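Long-range contact in Mll7089 protein (Mesorhizobium loti, PDB 2OZ8), which is a putative mandelate racemase-like member of the enolase superfamily that probably binds magnesium and may act as a hydro-lyase: residues I159-K165 with W315-F320. Sequence-based numbering, arbitrary orientation.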
loop_
_atom_site.group_PDB
_atom_site.type_symbol
_atom_site.label_atom_id
_atom_site.label_comp_id
_atom_site.label_asym_id
_atom_site.label_seq_id
_atom_site.Cartn_x
_atom_site.Cartn_y
_atom_site.Cartn_z
ATOM N N ILE A 159 -35.946 -9.828 -35.226
ATOM C CA ILE A 159 -35.928 -8.395 -35.567
ATOM C C ILE A 159 -34.537 -7.747 -35.408
ATOM O O ILE A 159 -34.411 -6.528 -35.370
ATOM C CB ILE A 159 -36.965 -7.611 -34.721
ATOM C CG1 ILE A 159 -36.503 -7.522 -33.247
ATOM C CG2 ILE A 159 -38.412 -8.234 -34.876
ATOM C CD1 ILE A 159 -37.541 -7.000 -32.305
ATOM N N GLY A 160 -33.487 -8.540 -35.302
ATOM C CA GLY A 160 -32.160 -7.992 -35.601
ATOM C C GLY A 160 -31.191 -7.682 -34.482
ATOM O O GLY A 160 -30.147 -7.079 -34.737
ATOM N N TYR A 161 -31.541 -8.072 -33.253
ATOM C CA TYR A 161 -30.574 -8.135 -32.138
ATOM C C TYR A 161 -29.524 -9.169 -32.446
ATOM O O TYR A 161 -29.818 -10.206 -33.059
ATOM C CB TYR A 161 -31.278 -8.449 -30.809
ATOM C CG TYR A 161 -32.161 -7.291 -30.345
ATOM C CD1 TYR A 161 -31.653 -6.276 -29.494
ATOM C CD2 TYR A 161 -33.513 -7.193 -30.781
ATOM C CE1 TYR A 161 -32.474 -5.177 -29.085
ATOM C CE2 TYR A 161 -34.336 -6.128 -30.386
ATOM C CZ TYR A 161 -33.805 -5.110 -29.551
ATOM O OH TYR A 161 -34.637 -4.077 -29.188
ATOM N N SER A 162 -28.295 -8.891 -32.047
ATOM C CA SER A 162 -27.190 -9.839 -32.203
ATOM C C SER A 162 -26.481 -10.010 -30.874
ATOM O O SER A 162 -25.511 -10.765 -30.772
ATOM C CB SER A 162 -26.224 -9.363 -33.266
ATOM O OG SER A 162 -25.783 -8.029 -33.019
ATOM N N ALA A 163 -26.984 -9.320 -29.843
ATOM C CA ALA A 163 -26.477 -9.474 -28.486
ATOM C C ALA A 163 -27.634 -9.676 -27.488
ATOM O O ALA A 163 -28.682 -9.016 -27.606
ATOM C CB ALA A 163 -25.604 -8.268 -28.110
ATOM N N PHE A 164 -27.433 -10.567 -26.509
ATOM C CA PHE A 164 -28.496 -11.143 -25.673
ATOM C C PHE A 164 -27.991 -11.302 -24.237
ATOM O O PHE A 164 -26.909 -11.815 -24.034
ATOM C CB PHE A 164 -28.903 -12.533 -26.218
ATOM C CG PHE A 164 -29.335 -12.504 -27.664
ATOM C CD1 PHE A 164 -30.641 -12.133 -28.010
ATOM C CD2 PHE A 164 -28.433 -12.756 -28.685
ATOM C CE1 PHE A 164 -31.030 -12.010 -29.333
ATOM C CE2 PHE A 164 -28.842 -12.624 -30.077
ATOM C CZ PHE A 164 -30.124 -12.258 -30.367
ATOM N N LYS A 165 -28.763 -10.849 -23.245
ATOM C CA LYS A 165 -28.406 -11.010 -21.838
ATOM C C LYS A 165 -29.460 -11.811 -21.104
ATOM O O LYS A 165 -30.650 -11.507 -21.191
ATOM C CB LYS A 165 -28.234 -9.671 -21.140
ATOM C CG LYS A 165 -27.657 -9.791 -19.734
ATOM C CD LYS A 165 -28.254 -8.745 -18.753
ATOM C CE LYS A 165 -27.732 -7.379 -18.999
ATOM N NZ LYS A 165 -28.108 -6.320 -18.018
ATOM N N TRP A 315 -23.046 0.140 -25.643
ATOM C CA TRP A 315 -24.252 -0.702 -25.432
ATOM C C TRP A 315 -25.333 -0.101 -24.543
ATOM O O TRP A 315 -25.069 0.506 -23.517
ATOM C CB TRP A 315 -23.909 -2.084 -24.894
ATOM C CG TRP A 315 -23.089 -2.935 -25.792
ATOM C CD1 TRP A 315 -21.745 -3.165 -25.707
ATOM C CD2 TRP A 315 -23.582 -3.747 -26.904
ATOM N NE1 TRP A 315 -21.356 -4.045 -26.728
ATOM C CE2 TRP A 315 -22.459 -4.413 -27.470
ATOM C CE3 TRP A 315 -24.856 -3.957 -27.470
ATOM C CZ2 TRP A 315 -22.577 -5.311 -28.579
ATOM C CZ3 TRP A 315 -24.973 -4.802 -28.604
ATOM C CH2 TRP A 315 -23.831 -5.484 -29.132
ATOM N N LEU A 316 -26.565 -0.297 -24.951
ATOM C CA LEU A 316 -27.735 0.125 -24.190
ATOM C C LEU A 316 -28.683 -1.078 -23.992
ATOM O O LEU A 316 -28.944 -1.822 -24.931
ATOM C CB LEU A 316 -28.466 1.287 -24.922
ATOM C CG LEU A 316 -29.852 1.618 -24.358
ATOM C CD1 LEU A 316 -30.204 3.031 -24.603
ATOM C CD2 LEU A 316 -30.911 0.651 -25.024
ATOM N N GLU A 317 -29.169 -1.261 -22.776
ATOM C CA GLU A 317 -30.048 -2.369 -22.457
ATOM C C GLU A 317 -31.494 -2.130 -22.898
ATOM O O GLU A 317 -32.082 -1.074 -22.590
ATOM C CB GLU A 317 -30.007 -2.644 -20.942
ATOM C CG GLU A 317 -30.757 -3.911 -20.530
ATOM C CD GLU A 317 -30.638 -4.229 -19.098
ATOM O OE1 GLU A 317 -30.200 -3.340 -18.352
ATOM O OE2 GLU A 317 -30.989 -5.350 -18.691
ATOM N N TYR A 318 -32.090 -3.121 -23.562
ATOM C CA TYR A 318 -33.545 -3.084 -23.847
ATOM C C TYR A 318 -34.244 -4.395 -23.420
ATOM O O TYR A 318 -33.780 -5.475 -23.761
ATOM C CB TYR A 318 -33.844 -2.747 -25.323
ATOM C CG TYR A 318 -35.333 -2.661 -25.564
ATOM C CD1 TYR A 318 -36.078 -1.573 -25.097
ATOM C CD2 TYR A 318 -36.011 -3.718 -26.175
ATOM C CE1 TYR A 318 -37.463 -1.535 -25.241
ATOM C CE2 TYR A 318 -37.408 -3.704 -26.329
ATOM C CZ TYR A 318 -38.107 -2.609 -25.877
ATOM O OH TYR A 318 -39.442 -2.618 -26.040
ATOM N N SER A 319 -35.363 -4.288 -22.711
ATOM C CA SER A 319 -35.936 -5.434 -21.998
ATOM C C SER A 319 -37.376 -5.798 -22.393
ATOM O O SER A 319 -38.029 -6.579 -21.730
ATOM C CB SER A 319 -35.843 -5.213 -20.501
ATOM O OG SER A 319 -34.488 -5.280 -20.065
ATOM N N PHE A 320 -37.855 -5.209 -23.488
ATOM C CA PHE A 320 -39.165 -5.542 -24.018
ATOM C C PHE A 320 -40.295 -5.345 -23.014
ATOM O O PHE A 320 -41.276 -6.054 -23.079
ATOM C CB PHE A 320 -39.169 -6.979 -24.609
ATOM C CG PHE A 320 -38.132 -7.171 -25.658
ATOM C CD1 PHE A 320 -38.424 -6.919 -26.976
ATOM C CD2 PHE A 320 -36.822 -7.577 -25.315
ATOM C CE1 PHE A 320 -37.476 -7.064 -27.942
ATOM C CE2 PHE A 320 -35.844 -7.720 -26.300
ATOM C CZ PHE A 320 -36.171 -7.443 -27.603
#
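The ring of Y161 receives the edge of F320: CZ of F320 comes to 3.6 Å from CE2 of Y161, in an offset edge-to-face pair with planes at 62°. Beyond it, OH of Y161 comes obliquely to Y318, 3.3 Å from its CD2, and CD1 of I159 lies at the F320 edge, near its plane, a looser contact at 4.4 Å from CE1. Replacing Y161 by alanine is likely to leave the F320 edge without its aromatic face and open a gap beside Y318. Farther along, A163 sets CB against the benzo end of W315, 3.5 Å from CH2. Two residues on along each strand, K165 and E317 form a buried salt bridge, NZ to OE2 at 3.1 Å, whose hydrogen bond is weak. Bends at chi2 and chi3 swing NZ of K165 toward the carboxylate, while E317 meets it at about a right angle with an extended chain. The stronger partners lie outside: E224 forms a salt bridge with NZ, OG of S138 bonds OE2 and the backbone N of N297 bonds OE1, probably holding the carboxylate in place. G160, at positive phi, closes helix 146-158 in a Schellman motif, and A156 of that helix packs on Y161 and F320. Strands 163-167 and 313-318 flank strand 132-138, parallel to both, in the enolase-superfamily barrel, so A163-W315 and K165-E317 meet across it; A163 and E317 both touch its Y136.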